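Local coordinates for centromeric protein-C, isoform A (Drosophila melanogaster, PDB 6O2K) that probably acts as an adaptor between centromeric chromatin and other kinetochore proteins, this chain being its dimer-forming cupin domain, at residues 16-20 with 65-69; 24-28 with 39-43; 75-81 with 121-127; 90-94 with 131-137. All blocks are in the same frame, centred on the assembly; numbering follows the deposited sequence. Where two conformers were deposited one is given.

Contact 1: 16-20 with 65-69; sequences QWLRG and GYMRF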
loop_
_atom_site.group_PDB
_atom_site.type_symbol
_atom_site.label_atom_id
_atom_site.label_comp_id
_atom_site.label_asym_id
_atom_site.label_seq_id
_atom_site.Cartn_x
_atom_site.Cartn_y
_atom_site.Cartn_z
ATOM N N GLN B 16 12.933 -5.915 -2.921
ATOM C CA GLN B 16 13.745 -6.548 -3.957
ATOM C C GLN B 16 12.923 -7.549 -4.757
ATOM O O GLN B 16 13.077 -7.658 -5.981
ATOM C CB GLN B 16 14.959 -7.225 -3.321
ATOM C CG GLN B 16 15.982 -6.232 -2.812
ATOM C CD GLN B 16 17.369 -6.514 -3.336
ATOM O OE1 GLN B 16 17.913 -7.600 -3.130
ATOM N NE2 GLN B 16 17.946 -5.542 -4.035
ATOM N N TRP B 17 12.026 -8.275 -4.085
ATOM C CA TRP B 17 11.157 -9.202 -4.803
ATOM C C TRP B 17 10.171 -8.461 -5.706
ATOM O O TRP B 17 9.936 -8.876 -6.852
ATOM C CB TRP B 17 10.419 -10.099 -3.813
ATOM C CG TRP B 17 9.718 -11.219 -4.485
ATOM C CD1 TRP B 17 10.269 -12.379 -4.950
ATOM C CD2 TRP B 17 8.330 -11.279 -4.800
ATOM N NE1 TRP B 17 9.301 -13.164 -5.523
ATOM C CE2 TRP B 17 8.102 -12.508 -5.448
ATOM C CE3 TRP B 17 7.259 -10.413 -4.600
ATOM C CZ2 TRP B 17 6.844 -12.893 -5.889
ATOM C CZ3 TRP B 17 6.014 -10.795 -5.037
ATOM C CH2 TRP B 17 5.816 -12.023 -5.677
ATOM N N LEU B 18 9.576 -7.371 -5.214
ATOM C CA LEU B 18 8.674 -6.590 -6.057
ATOM C C LEU B 18 9.411 -6.037 -7.268
ATOM O O LEU B 18 8.869 -6.019 -8.380
ATOM C CB LEU B 18 8.021 -5.453 -5.259
ATOM C CG LEU B 18 7.057 -5.890 -4.158
ATOM C CD1 LEU B 18 6.633 -4.729 -3.248
ATOM C CD2 LEU B 18 5.855 -6.588 -4.762
ATOM N N ARG B 19 10.655 -5.591 -7.074
ATOM C CA ARG B 19 11.442 -5.047 -8.173
ATOM C C ARG B 19 11.912 -6.115 -9.149
ATOM O O ARG B 19 12.416 -5.768 -10.225
ATOM C CB ARG B 19 12.663 -4.293 -7.633
ATOM C CG ARG B 19 12.343 -2.959 -6.944
ATOM C CD ARG B 19 13.524 -2.501 -6.096
ATOM N NE ARG B 19 14.590 -1.910 -6.908
ATOM C CZ ARG B 19 15.780 -1.551 -6.437
ATOM N NH1 ARG B 19 16.074 -1.719 -5.150
ATOM N NH2 ARG B 19 16.678 -1.014 -7.249
ATOM N N GLY B 20 11.780 -7.392 -8.804
ATOM C CA GLY B 20 12.302 -8.439 -9.662
ATOM C C GLY B 20 13.799 -8.626 -9.593
ATOM O O GLY B 20 14.344 -9.410 -10.377
ATOM N N GLY B 65 -3.099 -4.650 -5.720
ATOM C CA GLY B 65 -1.992 -5.359 -6.334
ATOM C C GLY B 65 -0.853 -4.429 -6.693
ATOM O O GLY B 65 -0.825 -3.267 -6.290
ATOM N N TYR B 66 0.088 -4.953 -7.477
ATOM C CA TYR B 66 1.282 -4.223 -7.881
ATOM C C TYR B 66 1.459 -4.310 -9.385
ATOM O O TYR B 66 1.199 -5.357 -9.995
ATOM C CB TYR B 66 2.554 -4.772 -7.199
ATOM C CG TYR B 66 2.491 -4.698 -5.691
ATOM C CD1 TYR B 66 2.802 -3.529 -5.021
ATOM C CD2 TYR B 66 2.104 -5.810 -4.942
ATOM C CE1 TYR B 66 2.723 -3.458 -3.621
ATOM C CE2 TYR B 66 2.035 -5.760 -3.566
ATOM C CZ TYR B 66 2.338 -4.580 -2.909
ATOM O OH TYR B 66 2.245 -4.548 -1.534
ATOM N N MET B 67 1.919 -3.203 -9.967
ATOM C CA MET B 67 2.414 -3.148 -11.334
ATOM C C MET B 67 3.916 -2.911 -11.297
ATOM O O MET B 67 4.377 -1.956 -10.661
ATOM C CB MET B 67 1.738 -2.025 -12.119
ATOM C CG MET B 67 0.239 -2.082 -12.141
ATOM S SD MET B 67 -0.365 -0.788 -13.254
ATOM C CE MET B 67 -2.082 -0.646 -12.740
ATOM N N ARG B 68 4.662 -3.776 -11.985
ATOM C CA ARG B 68 6.110 -3.714 -12.108
ATOM C C ARG B 68 6.434 -3.292 -13.535
ATOM O O ARG B 68 6.030 -3.972 -14.501
ATOM C CB ARG B 68 6.755 -5.069 -11.786
ATOM C CG ARG B 68 8.266 -5.090 -11.944
ATOM C CD ARG B 68 8.779 -6.513 -12.166
ATOM N NE ARG B 68 8.901 -7.250 -10.914
ATOM C CZ ARG B 68 8.816 -8.571 -10.811
ATOM N NH1 ARG B 68 8.952 -9.146 -9.629
ATOM N NH2 ARG B 68 8.592 -9.320 -11.884
ATOM N N PHE B 69 7.142 -2.168 -13.655
ATOM C CA PHE B 69 7.482 -1.554 -14.928
ATOM C C PHE B 69 8.973 -1.692 -15.177
ATOM O O PHE B 69 9.795 -1.344 -14.318
ATOM C CB PHE B 69 7.141 -0.062 -14.965
ATOM C CG PHE B 69 5.682 0.245 -15.150
ATOM C CD1 PHE B 69 4.771 -0.043 -14.150
ATOM C CD2 PHE B 69 5.233 0.868 -16.312
ATOM C CE1 PHE B 69 3.424 0.279 -14.298
ATOM C CE2 PHE B 69 3.885 1.191 -16.477
ATOM C CZ PHE B 69 2.980 0.879 -15.468
#
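Leu18 lays its CD2 methyl over one face of the Tyr66 ring, 4.0 Å from the ring centroid and displaced toward the CD2 rim, a CH-pi contact. Its other branch, CD1, drifts toward CE1 of the same ring. The phenol end lies beyond this overlap, where Tyr66 OH is hydrogen-bonded to the hydroxyl of Tyr56. Arg68 makes the polar half of the contact. Its CG stands anti to the backbone N (chi1 178°) and the chain bends at chi3, which swings the guanidinium under the end of helix 6-19. There NE donates to Leu18 O at 2.8 Å in a fairly straight bond, from above the carbonyl plane, while NH1 reaches Trp17 O at 3.0 Å with a more bent N-H. Both oxygens lie near the guanidinium plane. Gly20 leaves the helix with positive phi in a Schellman motif, and its N also donates to Trp17 O, at 3.1 Å; that carbonyl is thus gripped twice. The helix thereby docks by its C-terminal turn on strand 64-69 of the cupin barrel, and the carbonyls gathered at this end would probably be eased by the positive charge. Gly20 CA rests over one guanidinium face, 3.4 Å from Arg68 NH1; a side chain at this glycine would be pressed against Arg68 CZ. Asp52 takes the remaining NH2 in a salt bridge, and Phe45 adds a cation-pi contact.

Contact 2: 24-28 with 39-43; sequences APPSA and SANEL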
loop_
_atom_site.group_PDB
_atom_site.type_symbol
_atom_site.label_atom_id
_atom_site.label_comp_id
_atom_site.label_asym_id
_atom_site.label_seq_id
_atom_site.Cartn_x
_atom_site.Cartn_y
_atom_site.Cartn_z
ATOM N N ALA B 24 14.504 -14.458 -3.624
ATOM C CA ALA B 24 13.908 -14.928 -2.384
ATOM C C ALA B 24 12.542 -14.277 -2.223
ATOM O O ALA B 24 12.454 -13.045 -2.253
ATOM C CB ALA B 24 14.787 -14.592 -1.190
ATOM N N PRO B 25 11.468 -15.047 -2.077
ATOM C CA PRO B 25 10.145 -14.447 -1.890
ATOM C C PRO B 25 10.004 -13.877 -0.490
ATOM O O PRO B 25 10.751 -14.262 0.425
ATOM C CB PRO B 25 9.191 -15.630 -2.106
ATOM C CG PRO B 25 9.985 -16.814 -1.681
ATOM C CD PRO B 25 11.406 -16.518 -2.111
ATOM N N PRO B 26 9.056 -12.964 -0.281
ATOM C CA PRO B 26 8.771 -12.504 1.081
ATOM C C PRO B 26 8.476 -13.692 1.987
ATOM O O PRO B 26 8.042 -14.754 1.536
ATOM C CB PRO B 26 7.535 -11.605 0.911
ATOM C CG PRO B 26 7.443 -11.314 -0.550
ATOM C CD PRO B 26 8.069 -12.474 -1.258
ATOM N N SER B 27 8.743 -13.516 3.272
ATOM C CA SER B 27 8.592 -14.613 4.217
ATOM C C SER B 27 7.126 -15.005 4.381
ATOM O O SER B 27 6.222 -14.170 4.324
ATOM C CB SER B 27 9.178 -14.219 5.570
ATOM O OG SER B 27 8.805 -12.898 5.930
ATOM N N ALA B 28 6.886 -16.296 4.583
ATOM C CA ALA B 28 5.525 -16.762 4.792
ATOM C C ALA B 28 5.178 -16.743 6.283
ATOM O O ALA B 28 6.004 -16.417 7.141
ATOM C CB ALA B 28 5.345 -18.155 4.188
ATOM N N SER B 39 -1.054 -13.075 2.072
ATOM C CA SER B 39 0.347 -12.840 2.388
ATOM C C SER B 39 1.113 -12.415 1.141
ATOM O O SER B 39 0.781 -12.802 0.027
ATOM C CB SER B 39 0.981 -14.101 2.977
ATOM O OG SER B 39 1.100 -15.112 1.988
ATOM N N ALA B 40 2.158 -11.604 1.343
ATOM C CA ALA B 40 3.002 -11.233 0.209
ATOM C C ALA B 40 3.713 -12.452 -0.368
ATOM O O ALA B 40 4.036 -12.483 -1.565
ATOM C CB ALA B 40 4.028 -10.175 0.624
ATOM N N ASN B 41 3.954 -13.468 0.466
ATOM C CA ASN B 41 4.588 -14.699 0.007
ATOM C C ASN B 41 3.784 -15.366 -1.112
ATOM O O ASN B 41 4.355 -16.055 -1.970
ATOM C CB ASN B 41 4.758 -15.633 1.207
ATOM C CG ASN B 41 5.267 -16.994 0.827
ATOM O OD1 ASN B 41 4.490 -17.899 0.500
ATOM N ND2 ASN B 41 6.586 -17.157 0.869
ATOM N N GLU B 42 2.471 -15.170 -1.122
ATOM C CA GLU B 42 1.593 -15.792 -2.110
ATOM C C GLU B 42 1.595 -15.067 -3.454
ATOM O O GLU B 42 1.125 -15.639 -4.443
ATOM C CB GLU B 42 0.164 -15.854 -1.547
ATOM C CG GLU B 42 -0.798 -16.787 -2.281
ATOM C CD GLU B 42 -2.245 -16.636 -1.817
ATOM O OE1 GLU B 42 -2.511 -15.808 -0.921
ATOM O OE2 GLU B 42 -3.124 -17.348 -2.349
ATOM N N LEU B 43 2.108 -13.839 -3.518
ATOM C CA LEU B 43 2.062 -13.065 -4.752
ATOM C C LEU B 43 2.871 -13.748 -5.842
ATOM O O LEU B 43 3.937 -14.304 -5.578
ATOM C CB LEU B 43 2.628 -11.665 -4.522
ATOM C CG LEU B 43 1.873 -10.737 -3.576
ATOM C CD1 LEU B 43 2.732 -9.534 -3.268
ATOM C CD2 LEU B 43 0.561 -10.321 -4.218
#
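A short 3-10 turn, residues 40-42, packs against the proline-containing loop 24-28 in the segment leading from helix 6-19 into the cupin barrel. Asn41 is the polar clasp between them. Its CG lies anti to the backbone N (chi1 174°), which carries the carboxamide across to the loop, where ND2 donates to Pro26 O at 2.9 Å. The N-H...O angle is 170°, the acceptor lies in the amide plane, and the donor approaches almost end-on to the carbonyl, a straight bond that helps fix the rotation of the amide. Ala28 presses its methyl against the same group, CB lying 3.6 Å from Asn41 CG, and Asn41 CB in turn sits 3.7 Å from Ser27 O. The carboxamide is therefore engaged at its NH2 end by a carbonyl and touched at its carbon by a methyl.

The apolar part is a proline-on-alanine contact: Pro26 CG meets Ala40 CB at 3.8 Å, and its CB approaches the same methyl. Pro26 CG also lies 3.7 Å from Ala40 O, an oxygen that accepts the N-H of Leu43 at 3.1 Å and so closes the 3-10 turn.

Helix 6-19 borders this pair of loops, with Leu14 and Trp17 against Pro26 and Trp17 also against Leu43. The second subunit comes in as well: Asp115 of that chain accepts from Ala40 N and its Arg112 donates to Ala28 O, so the loops between helix 6-19 and strand 46-48 form part of the dimer interface.

Contact 3: 75-81 with 121-127; sequences RSMKQAK and RGTRYSI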
loop_
_atom_site.group_PDB
_atom_site.type_symbol
_atom_site.label_atom_id
_atom_site.label_comp_id
_atom_site.label_asym_id
_atom_site.label_seq_id
_atom_site.Cartn_x
_atom_site.Cartn_y
_atom_site.Cartn_z
ATOM N N ARG B 75 2.694 1.819 -19.968
ATOM C CA ARG B 75 1.405 1.141 -19.991
ATOM C C ARG B 75 0.453 1.987 -20.818
ATOM O O ARG B 75 0.238 3.162 -20.502
ATOM C CB ARG B 75 0.842 0.944 -18.583
ATOM C CG ARG B 75 -0.471 0.146 -18.537
ATOM C CD ARG B 75 -0.915 -0.021 -17.091
ATOM N NE ARG B 75 -2.077 -0.900 -16.901
ATOM C CZ ARG B 75 -3.291 -0.475 -16.553
ATOM N NH1 ARG B 75 -3.524 0.815 -16.394
ATOM N NH2 ARG B 75 -4.276 -1.339 -16.362
ATOM N N SER B 76 -0.120 1.396 -21.864
ATOM C CA SER B 76 -0.928 2.191 -22.772
ATOM C C SER B 76 -2.205 2.673 -22.086
ATOM O O SER B 76 -2.629 2.153 -21.050
ATOM C CB SER B 76 -1.256 1.396 -24.042
ATOM O OG SER B 76 -2.039 0.249 -23.755
ATOM N N MET B 77 -2.798 3.706 -22.686
ATOM C CA MET B 77 -4.039 4.319 -22.214
ATOM C C MET B 77 -5.128 3.290 -21.935
ATOM O O MET B 77 -5.427 2.436 -22.774
ATOM C CB MET B 77 -4.529 5.314 -23.274
ATOM C CG MET B 77 -5.720 6.175 -22.869
ATOM S SD MET B 77 -7.290 5.439 -23.411
ATOM C CE MET B 77 -7.358 5.951 -25.133
ATOM N N LYS B 78 -5.734 3.394 -20.751
ATOM C CA LYS B 78 -6.907 2.623 -20.361
ATOM C C LYS B 78 -7.972 3.570 -19.823
ATOM O O LYS B 78 -7.652 4.631 -19.275
ATOM C CB LYS B 78 -6.591 1.594 -19.260
ATOM C CG LYS B 78 -5.358 0.741 -19.501
ATOM C CD LYS B 78 -5.601 -0.292 -20.590
ATOM C CE LYS B 78 -4.386 -1.217 -20.725
ATOM N NZ LYS B 78 -4.576 -2.224 -21.792
ATOM N N GLN B 79 -9.240 3.173 -19.949
ATOM C CA GLN B 79 -10.333 3.870 -19.275
ATOM C C GLN B 79 -10.713 3.113 -18.007
ATOM O O GLN B 79 -10.903 1.891 -18.041
ATOM C CB GLN B 79 -11.562 4.024 -20.173
ATOM C CG GLN B 79 -12.667 4.842 -19.520
ATOM C CD GLN B 79 -13.692 5.366 -20.527
ATOM O OE1 GLN B 79 -14.058 4.665 -21.469
ATOM N NE2 GLN B 79 -14.159 6.603 -20.325
ATOM N N ALA B 80 -10.813 3.837 -16.889
ATOM C CA ALA B 80 -11.293 3.261 -15.626
ATOM C C ALA B 80 -12.800 3.061 -15.770
ATOM O O ALA B 80 -13.618 3.801 -15.224
ATOM C CB ALA B 80 -10.948 4.155 -14.434
ATOM N N LYS B 81 -13.162 2.015 -16.521
ATOM C CA LYS B 81 -14.529 1.862 -17.009
ATOM C C LYS B 81 -15.510 1.535 -15.884
ATOM O O LYS B 81 -16.640 2.037 -15.876
ATOM C CB LYS B 81 -14.544 0.777 -18.085
ATOM C CG LYS B 81 -15.835 0.599 -18.844
ATOM C CD LYS B 81 -15.668 -0.492 -19.922
ATOM C CE LYS B 81 -16.987 -1.195 -20.219
ATOM N NZ LYS B 81 -16.855 -2.330 -21.182
ATOM N N ARG B 121 -13.784 7.148 -11.859
ATOM C CA ARG B 121 -14.472 6.323 -12.836
ATOM C C ARG B 121 -14.646 7.093 -14.141
ATOM O O ARG B 121 -15.017 8.272 -14.136
ATOM C CB ARG B 121 -15.824 5.880 -12.278
ATOM C CG ARG B 121 -16.556 4.898 -13.181
ATOM C CD ARG B 121 -17.703 4.244 -12.453
ATOM N NE ARG B 121 -18.264 3.156 -13.236
ATOM C CZ ARG B 121 -19.244 2.362 -12.821
ATOM N NH1 ARG B 121 -19.781 2.541 -11.623
ATOM N NH2 ARG B 121 -19.689 1.391 -13.610
ATOM N N GLY B 122 -14.318 6.438 -15.253
ATOM C CA GLY B 122 -14.435 7.019 -16.575
ATOM C C GLY B 122 -13.205 7.758 -17.063
ATOM O O GLY B 122 -13.136 8.082 -18.253
ATOM N N THR B 123 -12.238 8.039 -16.188
ATOM C CA THR B 123 -11.022 8.735 -16.599
ATOM C C THR B 123 -10.166 7.833 -17.481
ATOM O O THR B 123 -10.055 6.628 -17.246
ATOM C CB THR B 123 -10.248 9.199 -15.363
ATOM O OG1 THR B 123 -10.939 10.304 -14.770
ATOM C CG2 THR B 123 -8.804 9.621 -15.698
ATOM N N ARG B 124 -9.588 8.414 -18.526
ATOM C CA ARG B 124 -8.622 7.713 -19.364
ATOM C C ARG B 124 -7.227 8.057 -18.864
ATOM O O ARG B 124 -6.900 9.237 -18.699
ATOM C CB ARG B 124 -8.779 8.103 -20.834
ATOM C CG ARG B 124 -10.064 7.578 -21.451
ATOM C CD ARG B 124 -10.139 7.825 -22.956
ATOM N NE ARG B 124 -11.479 7.526 -23.450
ATOM C CZ ARG B 124 -11.924 6.304 -23.729
ATOM N NH1 ARG B 124 -13.168 6.137 -24.163
ATOM N NH2 ARG B 124 -11.130 5.250 -23.587
ATOM N N TYR B 125 -6.404 7.040 -18.624
ATOM C CA TYR B 125 -5.115 7.284 -17.995
ATOM C C TYR B 125 -4.043 6.383 -18.592
ATOM O O TYR B 125 -4.308 5.230 -18.953
ATOM C CB TYR B 125 -5.210 7.085 -16.471
ATOM C CG TYR B 125 -5.437 5.655 -16.046
ATOM C CD1 TYR B 125 -6.679 5.041 -16.201
ATOM C CD2 TYR B 125 -4.400 4.906 -15.498
ATOM C CE1 TYR B 125 -6.868 3.710 -15.823
ATOM C CE2 TYR B 125 -4.580 3.593 -15.118
ATOM C CZ TYR B 125 -5.808 2.998 -15.285
ATOM O OH TYR B 125 -5.980 1.690 -14.892
ATOM N N SER B 126 -2.832 6.931 -18.706
ATOM C CA SER B 126 -1.661 6.164 -19.117
ATOM C C SER B 126 -0.519 6.396 -18.132
ATOM O O SER B 126 -0.473 7.414 -17.431
ATOM C CB SER B 126 -1.220 6.532 -20.535
ATOM O OG SER B 126 -0.636 7.819 -20.539
ATOM N N ILE B 127 0.416 5.438 -18.098
ATOM C CA ILE B 127 1.503 5.401 -17.116
ATOM C C ILE B 127 2.812 5.064 -17.823
ATOM O O ILE B 127 2.870 4.108 -18.606
ATOM C CB ILE B 127 1.233 4.361 -16.016
ATOM C CG1 ILE B 127 -0.164 4.532 -15.411
ATOM C CG2 ILE B 127 2.331 4.399 -14.919
ATOM C CD1 ILE B 127 -0.571 3.353 -14.523
HETATM O O HOH W 1 -2.696 2.832 -18.282
#
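Tyr125 meets the 75-81 segment with its hydroxyl and with one ring edge. Its OH accepts from Arg75 NH1 at 3.0 Å, near the guanidinium plane, with ring and guanidinium turned 37° apart; its CE1 touches Ala80 CB at 4.3 Å. Chi1 of 68° puts CG between the backbone N and the carbonyl carbon, which brings CD1 to 3.3 Å from Lys78 O. With Tyr125 cut back to alanine, Arg75 NH1 is likely to lose its hydroxyl partner, and a gap would probably open beside Ala80.

On the opposite face, Gln79 NE2 donates almost straight to Gly122 O at 2.7 Å, in its own amide plane, while its CD lies over the centre of the Arg124 guanidinium. Met77 SD packs 3.7 Å from Arg124 CD.

Antiparallel backbone pairing holds these groups in place: Arg75 with Ile127 and Lys78 with Tyr125 are hydrogen-bonded pairs, and a beta bulge between them shifts the register by one. Within the bulge, a water donates to Ser76 O and Tyr125 O. Beyond the strand ends, Ala80 centres an inverse gamma turn, and its O accepts Gly122 N at 2.7 Å.

Tyr53 accepts from Arg75 NE and so positions the guanidinium. Strand 74-79 is an edge strand of its sheet within the chain; strand 124-129 continues the sheet to strand 93-99, while Leu85 and Leu87 of strand 85-89 pack against Tyr125 and Ile127.

Contact 4: 90-94 with 131-137; sequences QFGEF and IDKVSVL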
loop_
_atom_site.group_PDB
_atom_site.type_symbol
_atom_site.label_atom_id
_atom_site.label_comp_id
_atom_site.label_asym_id
_atom_site.label_seq_id
_atom_site.Cartn_x
_atom_site.Cartn_y
_atom_site.Cartn_z
ATOM N N GLN B 90 5.388 2.628 -5.000
ATOM C CA GLN B 90 6.143 1.821 -4.047
ATOM C C GLN B 90 7.637 1.953 -4.234
ATOM O O GLN B 90 8.396 1.847 -3.253
ATOM C CB GLN B 90 5.766 0.345 -4.184
ATOM C CG GLN B 90 4.307 0.079 -3.918
ATOM C CD GLN B 90 3.989 0.275 -2.458
ATOM O OE1 GLN B 90 4.526 -0.421 -1.602
ATOM N NE2 GLN B 90 3.121 1.240 -2.166
ATOM N N PHE B 91 8.083 2.154 -5.472
ATOM C CA PHE B 91 9.507 2.352 -5.713
ATOM C C PHE B 91 9.660 3.039 -7.058
ATOM O O PHE B 91 8.952 2.705 -8.010
ATOM C CB PHE B 91 10.282 1.022 -5.707
ATOM C CG PHE B 91 11.778 1.188 -5.822
ATOM C CD1 PHE B 91 12.394 1.202 -7.063
ATOM C CD2 PHE B 91 12.563 1.347 -4.689
ATOM C CE1 PHE B 91 13.764 1.372 -7.172
ATOM C CE2 PHE B 91 13.943 1.503 -4.787
ATOM C CZ PHE B 91 14.547 1.519 -6.023
ATOM N N GLY B 92 10.572 3.996 -7.131
ATOM C CA GLY B 92 10.848 4.616 -8.414
ATOM C C GLY B 92 10.067 5.882 -8.684
ATOM O O GLY B 92 9.712 6.612 -7.756
ATOM N N GLU B 93 9.794 6.148 -9.960
ATOM C CA GLU B 93 9.171 7.393 -10.395
ATOM C C GLU B 93 8.292 7.100 -11.604
ATOM O O GLU B 93 8.673 6.294 -12.469
ATOM C CB GLU B 93 10.244 8.436 -10.752
ATOM C CG GLU B 93 9.752 9.875 -10.935
ATOM C CD GLU B 93 10.886 10.827 -11.312
ATOM O OE1 GLU B 93 12.063 10.484 -11.052
ATOM O OE2 GLU B 93 10.613 11.905 -11.884
ATOM N N PHE B 94 7.139 7.760 -11.676
ATOM C CA PHE B 94 6.193 7.521 -12.754
ATOM C C PHE B 94 5.667 8.841 -13.298
ATOM O O PHE B 94 5.506 9.815 -12.564
ATOM C CB PHE B 94 4.999 6.669 -12.283
ATOM C CG PHE B 94 5.331 5.219 -12.056
ATOM C CD1 PHE B 94 5.338 4.323 -13.117
ATOM C CD2 PHE B 94 5.628 4.747 -10.780
ATOM C CE1 PHE B 94 5.631 2.985 -12.907
ATOM C CE2 PHE B 94 5.928 3.405 -10.566
ATOM C CZ PHE B 94 5.935 2.526 -11.633
ATOM N N ILE B 131 12.130 6.479 -15.145
ATOM C CA ILE B 131 13.560 6.309 -14.900
ATOM C C ILE B 131 14.081 5.021 -15.532
ATOM O O ILE B 131 13.323 4.134 -15.928
ATOM C CB ILE B 131 13.889 6.320 -13.398
ATOM C CG1 ILE B 131 13.027 5.291 -12.668
ATOM C CG2 ILE B 131 13.686 7.706 -12.829
ATOM C CD1 ILE B 131 13.408 5.095 -11.228
ATOM N N ASP B 132 15.417 4.918 -15.576
ATOM C CA ASP B 132 16.123 3.805 -16.203
ATOM C C ASP B 132 16.323 2.631 -15.240
ATOM O O ASP B 132 17.322 1.899 -15.331
ATOM C CB ASP B 132 17.456 4.312 -16.761
ATOM C CG ASP B 132 18.197 3.272 -17.595
ATOM O OD1 ASP B 132 19.412 3.457 -17.817
ATOM O OD2 ASP B 132 17.571 2.280 -18.031
ATOM N N LYS B 133 15.397 2.448 -14.306
ATOM C CA LYS B 133 15.374 1.307 -13.405
ATOM C C LYS B 133 13.945 0.791 -13.316
ATOM O O LYS B 133 12.988 1.488 -13.662
ATOM C CB LYS B 133 15.865 1.673 -12.001
ATOM C CG LYS B 133 17.223 2.343 -11.938
ATOM C CD LYS B 133 17.412 3.069 -10.606
ATOM C CE LYS B 133 16.624 2.400 -9.488
ATOM N NZ LYS B 133 17.428 1.369 -8.778
ATOM N N VAL B 134 13.800 -0.440 -12.824
ATOM C CA VAL B 134 12.466 -0.974 -12.601
ATOM C C VAL B 134 11.771 -0.132 -11.539
ATOM O O VAL B 134 12.336 0.134 -10.471
ATOM C CB VAL B 134 12.539 -2.447 -12.178
ATOM C CG1 VAL B 134 11.179 -2.918 -11.691
ATOM C CG2 VAL B 134 13.011 -3.303 -13.331
ATOM N N SER B 135 10.553 0.310 -11.840
ATOM C CA SER B 135 9.731 1.013 -10.857
ATOM C C SER B 135 8.490 0.186 -10.564
ATOM O O SER B 135 8.074 -0.653 -11.371
ATOM C CB SER B 135 9.314 2.417 -11.326
ATOM O OG SER B 135 10.436 3.241 -11.575
ATOM N N VAL B 136 7.894 0.432 -9.399
ATOM C CA VAL B 136 6.792 -0.382 -8.902
ATOM C C VAL B 136 5.724 0.534 -8.330
ATOM O O VAL B 136 6.032 1.421 -7.525
ATOM C CB VAL B 136 7.263 -1.366 -7.816
ATOM C CG1 VAL B 136 6.097 -2.181 -7.294
ATOM C CG2 VAL B 136 8.364 -2.271 -8.352
ATOM N N LEU B 137 4.468 0.308 -8.717
ATOM C CA LEU B 137 3.370 1.029 -8.081
ATOM C C LEU B 137 2.326 0.057 -7.563
ATOM O O LEU B 137 2.168 -1.053 -8.075
ATOM C CB LEU B 137 2.710 2.065 -9.011
ATOM C CG LEU B 137 1.941 1.677 -10.275
ATOM C CD1 LEU B 137 0.559 1.140 -9.955
ATOM C CD2 LEU B 137 1.829 2.895 -11.176
#
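Val136 O accepts two backbone donors, Gln90 N at 2.9 Å and Phe91 N at 3.0 Å. In return Val136 N gives a straighter bond to Phe91 O at 2.9 Å. Two residues facing one make this a classic beta bulge, set where the chain turns a corner at Gln90 and passes from strand 85-89 of one cupin sheet toward strand 93-99 of the other. Gly92 follows with positive phi and lies so close to Ser135 OG that a side chain would clash. Ser135 OG stands anti to the carbonyl carbon (chi1 -60°), which turns it toward Glu93 N for a weak bond at 3.4 Å; its stronger partner is Asn129 OD1. The charged ends are paired further out: Glu93 OE2 makes a salt bridge with Arg112, and Lys133 NZ one with Asp5 of the second subunit. On its way there the lysine passes the edge of the Phe91 ring at about a right angle, CE lying 3.8 Å from Phe91 CE1.

Phe94 fills the apolar side of the corner. Leu137 CD2 sits squarely over one face, 4.0 Å from the ring centroid and 3° off its normal, while Ser135 CB approaches Phe94 CZ at 3.4 Å and Val136 O comes to the ring edge. Trading Phe94 for alanine is likely to open a gap under Leu137 CD2 and strip Ser135 CB of its aromatic neighbour. Phe69 of strand 64-69 meets the same ring edge-to-face.

In the fold
Contact 2 is nested inside the loop closed by contact 1; contacts 3 and 4 follow, their segments alternating along the chain. Contacts 1 and 4, with centres 9 Å apart, share the six-stranded sheet, in which strands 64-69 and 135-141 are neighbours. Contact 3 belongs to the four-stranded sheet, which contact 4 also reaches through strand 93-99, and Ile127 packs against Phe94 and Leu137 where the two meet. Trp17 joins contact 1 to contact 2, whose centre is about 12 Å from that of contact 1. Contacts 2 and 3 lie about 30 Å apart between centres. Contacts 1, 2 and 4 touch the second subunit, whereas contact 3 does not, consistent with the dimer interface lying on their side of the domain.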